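Local coordinates for lipoprotein (Klebsiella pneumoniae subsp. pneumoniae, PDB 4HWM) that is of unknown function but is a YedD-family lipoprotein whose chain folds into a closed antiparallel beta barrel with one helix packed against it, at residues A39-I44 with D53-Q58; I61-K66 with N76-L81. All coordinates share one frame; numbering follows the deposited sequence. Where two conformers were deposited one is given.

Contact 1 of 2, residues A39-I44 with D53-Q58; sequences AIASLI and DCRQWQ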
loop_
_atom_site.group_PDB
_atom_site.type_symbol
_atom_site.label_atom_id
_atom_site.label_comp_id
_atom_site.label_asym_id
_atom_site.label_seq_id
_atom_site.Cartn_x
_atom_site.Cartn_y
_atom_site.Cartn_z
ATOM N N ALA A 39 -10.142 -8.900 -9.791
ATOM C CA ALA A 39 -8.870 -8.680 -9.109
ATOM C C ALA A 39 -9.051 -7.536 -8.080
ATOM O O ALA A 39 -9.830 -6.596 -8.312
ATOM C CB ALA A 39 -7.750 -8.358 -10.102
ATOM N N ILE A 40 -8.330 -7.657 -6.969
ATOM C CA ILE A 40 -8.405 -6.721 -5.852
ATOM C C ILE A 40 -6.991 -6.231 -5.537
ATOM O O ILE A 40 -6.049 -7.010 -5.518
ATOM C CB ILE A 40 -8.999 -7.400 -4.582
ATOM C CG1 ILE A 40 -10.388 -7.956 -4.856
ATOM C CG2 ILE A 40 -9.055 -6.437 -3.369
ATOM C CD1 ILE A 40 -10.850 -8.987 -3.865
ATOM N N ALA A 41 -6.845 -4.936 -5.276
ATOM C CA ALA A 41 -5.631 -4.386 -4.721
ATOM C C ALA A 41 -5.903 -3.725 -3.385
ATOM O O ALA A 41 -6.929 -3.086 -3.174
ATOM C CB ALA A 41 -4.994 -3.399 -5.680
ATOM N N SER A 42 -4.933 -3.863 -2.501
ATOM C CA SER A 42 -5.002 -3.292 -1.157
ATOM C C SER A 42 -3.681 -2.605 -0.822
ATOM O O SER A 42 -2.611 -3.018 -1.278
ATOM C CB SER A 42 -5.248 -4.398 -0.121
ATOM O OG SER A 42 -6.443 -5.103 -0.379
ATOM N N LEU A 43 -3.776 -1.583 0.016
ATOM C CA LEU A 43 -2.592 -0.889 0.521
ATOM C C LEU A 43 -2.797 -0.656 2.012
ATOM O O LEU A 43 -3.787 -0.068 2.408
ATOM C CB LEU A 43 -2.385 0.469 -0.176
ATOM C CG LEU A 43 -1.084 1.209 0.170
ATOM C CD1 LEU A 43 0.145 0.476 -0.333
ATOM C CD2 LEU A 43 -1.150 2.647 -0.401
ATOM N N ILE A 44 -1.847 -1.126 2.812
ATOM C CA ILE A 44 -1.770 -0.800 4.247
ATOM C C ILE A 44 -0.797 0.352 4.409
ATOM O O ILE A 44 0.272 0.336 3.813
ATOM C CB ILE A 44 -1.274 -2.004 5.103
ATOM C CG1 ILE A 44 -2.121 -3.258 4.820
ATOM C CG2 ILE A 44 -1.191 -1.619 6.589
ATOM C CD1 ILE A 44 -1.701 -4.490 5.613
ATOM N N ASP A 53 1.638 -3.499 -0.020
ATOM C CA ASP A 53 0.893 -3.430 -1.297
ATOM C C ASP A 53 0.561 -4.875 -1.645
ATOM O O ASP A 53 1.491 -5.643 -1.885
ATOM C CB ASP A 53 1.799 -2.758 -2.339
ATOM C CG ASP A 53 1.204 -2.711 -3.738
ATOM O OD1 ASP A 53 0.393 -3.576 -4.092
ATOM O OD2 ASP A 53 1.595 -1.801 -4.483
ATOM N N CYS A 54 -0.731 -5.236 -1.603
ATOM C CA CYS A 54 -1.154 -6.636 -1.760
ATOM C C CYS A 54 -2.207 -6.691 -2.833
ATOM O O CYS A 54 -3.242 -6.050 -2.714
ATOM C CB CYS A 54 -1.687 -7.164 -0.431
ATOM S SG CYS A 54 -2.146 -8.886 -0.437
ATOM N N ARG A 55 -1.937 -7.437 -3.889
ATOM C CA ARG A 55 -2.848 -7.530 -5.023
ATOM C C ARG A 55 -3.147 -8.989 -5.270
ATOM O O ARG A 55 -2.279 -9.818 -5.121
ATOM C CB ARG A 55 -2.220 -6.896 -6.237
ATOM C CG ARG A 55 -1.796 -5.476 -5.941
ATOM C CD ARG A 55 -1.303 -4.787 -7.135
ATOM N NE ARG A 55 -0.507 -3.610 -6.804
ATOM C CZ ARG A 55 -0.166 -2.642 -7.633
ATOM N NH1 ARG A 55 -0.531 -2.674 -8.912
ATOM N NH2 ARG A 55 0.596 -1.660 -7.181
ATOM N N GLN A 56 -4.374 -9.304 -5.633
ATOM C CA GLN A 56 -4.784 -10.690 -5.733
ATOM C C GLN A 56 -5.802 -10.904 -6.837
ATOM O O GLN A 56 -6.676 -10.071 -7.093
ATOM C CB GLN A 56 -5.372 -11.167 -4.416
ATOM C CG GLN A 56 -6.588 -10.432 -3.946
ATOM C CD GLN A 56 -6.997 -10.861 -2.577
ATOM O OE1 GLN A 56 -7.607 -11.944 -2.410
ATOM N NE2 GLN A 56 -6.700 -10.042 -1.587
ATOM N N TRP A 57 -5.667 -12.049 -7.489
ATOM C CA TRP A 57 -6.727 -12.572 -8.332
ATOM C C TRP A 57 -6.570 -14.093 -8.327
ATOM O O TRP A 57 -6.975 -14.728 -7.366
ATOM C CB TRP A 57 -6.720 -11.929 -9.722
ATOM C CG TRP A 57 -7.832 -12.455 -10.572
ATOM C CD1 TRP A 57 -9.136 -12.670 -10.186
ATOM C CD2 TRP A 57 -7.737 -12.848 -11.924
ATOM N NE1 TRP A 57 -9.851 -13.194 -11.242
ATOM C CE2 TRP A 57 -9.013 -13.322 -12.315
ATOM C CE3 TRP A 57 -6.697 -12.867 -12.850
ATOM C CZ2 TRP A 57 -9.274 -13.782 -13.599
ATOM C CZ3 TRP A 57 -6.948 -13.335 -14.121
ATOM C CH2 TRP A 57 -8.232 -13.802 -14.486
ATOM N N GLN A 58 -5.940 -14.665 -9.342
ATOM C CA GLN A 58 -5.621 -16.091 -9.328
ATOM C C GLN A 58 -4.468 -16.388 -8.379
ATOM O O GLN A 58 -4.384 -17.483 -7.834
ATOM C CB GLN A 58 -5.306 -16.650 -10.724
ATOM C CG GLN A 58 -6.413 -16.478 -11.739
ATOM C CD GLN A 58 -7.659 -17.207 -11.386
ATOM O OE1 GLN A 58 -7.621 -18.398 -11.059
ATOM N NE2 GLN A 58 -8.783 -16.507 -11.427
HETATM O O HOH W 1 -5.800 -7.306 -2.133
HETATM O O HOH W 2 -2.115 -2.272 -4.014
#
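A41 and R55 face each other as a non-hydrogen-bonded pair, and the arginine is the side chain to follow. Its CB lies 3.9 Å from the carbonyl O of I40. CG, anti to the carbonyl carbon (chi1 -55°), comes against the methyl of A41, 3.8 Å from its CB. From CG to NE the chain runs extended, which carries the guanidinium along its own strand to D53. There it grips the carboxylate side-on: NE reaches OD1 of D53 at 2.9 Å while NH2 takes OD2, each on a syn lone pair and with the acceptor nearly in the guanidinium plane. Two straight bonds thus hold the flat groups in one orientation. D53 OD2 is also hydrogen-bonded to the hydroxyl of Y95, and R55 NH2 also forms a salt bridge with D96, so each group has a second partner, a hydroxyl for D53 and a carboxylate for R55.

On the same face, CD1 of L43 meets D53 at CB, 4.1 Å away, the two side chains crossing obliquely. The backbones are tied at two hydrogen-bonded pairs, I40 with Q56 and S42 with C54; C54 N to S42 O is the straightest of the four backbone bonds across the pair, at 173°. One water is hydrogen-bonded to S42 OG and donates to C54 O, and a second water donates to S42 O. Beyond the I40/Q56 pair, just outside the strands, A39 CB meets W57 CB at 3.7 Å.

The two strands form the hairpin 40-45/50-56 of the barrel. The face of A41, L43, D53 and R55 looks onto strands 92-95 and 98-103, whereas S42 and C54 turn to helix 108-118, where C54 is disulfide-bonded to C110.

Contact 2 of 2, residues I61-K66 with N76-L81; sequences IAQPGK and NVTASL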
loop_
_atom_site.group_PDB
_atom_site.type_symbol
_atom_site.label_atom_id
_atom_site.label_comp_id
_atom_site.label_asym_id
_atom_site.label_seq_id
_atom_site.Cartn_x
_atom_site.Cartn_y
_atom_site.Cartn_z
ATOM N N ILE A 61 0.203 -11.240 -4.965
ATOM C CA ILE A 61 1.511 -10.621 -4.989
ATOM C C ILE A 61 1.462 -9.516 -3.946
ATOM O O ILE A 61 0.616 -8.632 -4.016
ATOM C CB ILE A 61 1.922 -10.099 -6.390
ATOM C CG1 ILE A 61 3.274 -9.377 -6.303
ATOM C CG2 ILE A 61 0.885 -9.198 -7.013
ATOM C CD1 ILE A 61 4.016 -9.325 -7.613
ATOM N N ALA A 62 2.341 -9.609 -2.965
ATOM C CA ALA A 62 2.373 -8.650 -1.886
ATOM C C ALA A 62 3.809 -8.169 -1.629
ATOM O O ALA A 62 4.764 -8.951 -1.721
ATOM C CB ALA A 62 1.779 -9.279 -0.643
ATOM N N GLN A 63 3.949 -6.881 -1.337
ATOM C CA GLN A 63 5.263 -6.260 -1.160
ATOM C C GLN A 63 5.230 -5.225 -0.065
ATOM O O GLN A 63 4.452 -4.285 -0.147
ATOM C CB GLN A 63 5.709 -5.541 -2.435
ATOM C CG GLN A 63 5.724 -6.423 -3.700
ATOM C CD GLN A 63 5.753 -5.571 -4.922
ATOM O OE1 GLN A 63 4.809 -5.587 -5.720
ATOM N NE2 GLN A 63 6.779 -4.737 -5.033
ATOM N N PRO A 64 6.100 -5.377 0.945
ATOM C CA PRO A 64 6.274 -4.306 1.915
ATOM C C PRO A 64 6.895 -3.061 1.255
ATOM O O PRO A 64 7.554 -3.150 0.221
ATOM C CB PRO A 64 7.202 -4.936 2.965
ATOM C CG PRO A 64 6.912 -6.462 2.849
ATOM C CD PRO A 64 6.776 -6.627 1.352
ATOM N N GLY A 65 6.715 -1.897 1.874
ATOM C CA GLY A 65 7.327 -0.662 1.417
ATOM C C GLY A 65 7.367 0.384 2.525
ATOM O O GLY A 65 7.069 0.089 3.678
ATOM N N LYS A 66 7.731 1.589 2.122
ATOM C CA LYS A 66 7.860 2.726 3.018
ATOM C C LYS A 66 7.355 3.957 2.326
ATOM O O LYS A 66 7.649 4.150 1.164
ATOM C CB LYS A 66 9.348 3.029 3.330
ATOM C CG LYS A 66 10.075 1.978 4.046
ATOM C CD LYS A 66 11.558 2.306 4.150
ATOM C CE LYS A 66 12.355 1.221 4.797
ATOM N NZ LYS A 66 13.827 1.573 4.690
ATOM N N ASN A 76 4.809 5.871 -2.166
ATOM C CA ASN A 76 5.165 4.578 -1.639
ATOM C C ASN A 76 6.417 4.075 -2.363
ATOM O O ASN A 76 6.438 4.050 -3.575
ATOM C CB ASN A 76 4.021 3.575 -1.786
ATOM C CG ASN A 76 4.318 2.266 -1.067
ATOM O OD1 ASN A 76 4.985 2.268 -0.032
ATOM N ND2 ASN A 76 3.839 1.149 -1.608
ATOM N N VAL A 77 7.426 3.669 -1.603
ATOM C CA VAL A 77 8.641 3.046 -2.135
ATOM C C VAL A 77 8.649 1.585 -1.691
ATOM O O VAL A 77 8.735 1.299 -0.511
ATOM C CB VAL A 77 9.943 3.750 -1.634
ATOM C CG1 VAL A 77 11.157 3.115 -2.298
ATOM C CG2 VAL A 77 9.862 5.256 -1.886
ATOM N N THR A 78 8.526 0.644 -2.623
ATOM C CA THR A 78 8.484 -0.760 -2.218
ATOM C C THR A 78 9.878 -1.264 -1.972
ATOM O O THR A 78 10.848 -0.650 -2.419
ATOM C CB THR A 78 7.850 -1.677 -3.267
ATOM O OG1 THR A 78 8.697 -1.706 -4.417
ATOM C CG2 THR A 78 6.470 -1.252 -3.632
ATOM N N ALA A 79 9.968 -2.441 -1.344
ATOM C CA ALA A 79 11.253 -3.071 -1.020
ATOM C C ALA A 79 12.083 -3.414 -2.269
ATOM O O ALA A 79 13.282 -3.633 -2.157
ATOM C CB ALA A 79 11.043 -4.303 -0.134
ATOM N N SER A 80 11.425 -3.460 -3.437
ATOM C CA SER A 80 12.103 -3.622 -4.737
ATOM C C SER A 80 12.387 -2.292 -5.429
ATOM O O SER A 80 12.838 -2.271 -6.575
ATOM C CB SER A 80 11.248 -4.487 -5.661
ATOM O OG SER A 80 10.949 -5.713 -5.039
ATOM N N LEU A 81 12.105 -1.182 -4.742
ATOM C CA LEU A 81 12.340 0.186 -5.220
ATOM C C LEU A 81 11.412 0.639 -6.364
ATOM O O LEU A 81 11.739 1.542 -7.131
ATOM C CB LEU A 81 13.821 0.444 -5.540
ATOM C CG LEU A 81 14.819 0.516 -4.383
ATOM C CD1 LEU A 81 16.232 0.789 -4.933
ATOM C CD2 LEU A 81 14.435 1.571 -3.345
HETATM O O HOH W 3 4.226 -1.355 -0.208
#
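K66 O accepts the backbone N-H of V77 at 2.8 Å, a nearly straight bond, and K66 N returns one of the same length to V77 O. The two make K66 and V77 a hydrogen-bonded antiparallel pair. Next along the ladder, G65 and T78 form the neighbouring non-hydrogen-bonded pair with their CA atoms just 3.8 Å apart. The glycine has no CB, and its bare CA comes within 3.1 Å of V77 O. A third bond, A79 N to P64 O at 3.0 Å, continues the ladder as the second segment enters the type I turn from T78 to L81, closed by L81 N on T78 O.

Past this point the segments diverge, and the Q63 side chain points across toward the second segment. CG sits anti to the carbonyl carbon (chi1 -55°) and the chain is extended beyond it. NE2 ends beside the threonine, 3.7 Å from T78 CB and 3.6 Å from T78 OG1. Both polar ends have their bond with D82, whose OD2 takes Q63 NE2 and T78 OG1 together, so one carboxylate oxygen gathers the two side chains. Another link runs through a water, to which N76 ND2 donates and which in turn donates to Q63 O at 2.9 Å; N76 OD1 is hydrogen-bonded to T51 OG1, and ND2 also to the hydroxyl of Y95.

The pairing belongs to the hairpin 60-70/73-78. Strand 50-56 flanks it beyond 60-70, with P64 resting on F52, and strand 83-89 flanks it beyond 73-78, where V77 touches I83 and T78 touches Y84; K66 reaches Y9, with NZ hydrogen-bonded to its backbone O and a cation-pi contact to its ring.

How the contacts relate
Contact 1 closes before contact 2 opens; they are the hairpins 40-45/50-56 and 60-70/73-78 of one eight-stranded antiparallel barrel in which each strand pairs with the next in sequence. Their centres lie about 13 Å apart. What joins them is the middle pairing of strands 50-56 and 60-70: D53 O probably accepts a hydrogen bond from Q63 N, and R55 N probably gives one to I61 O, while C54 SG packs on A62 CB. Strands 40-45, 50-56, 60-70 and 73-78 therefore form one continuous run of the barrel wall. Y95, on strand 92-95, bonds D53 of contact 1 and N76 of contact 2, linking both to a further strand.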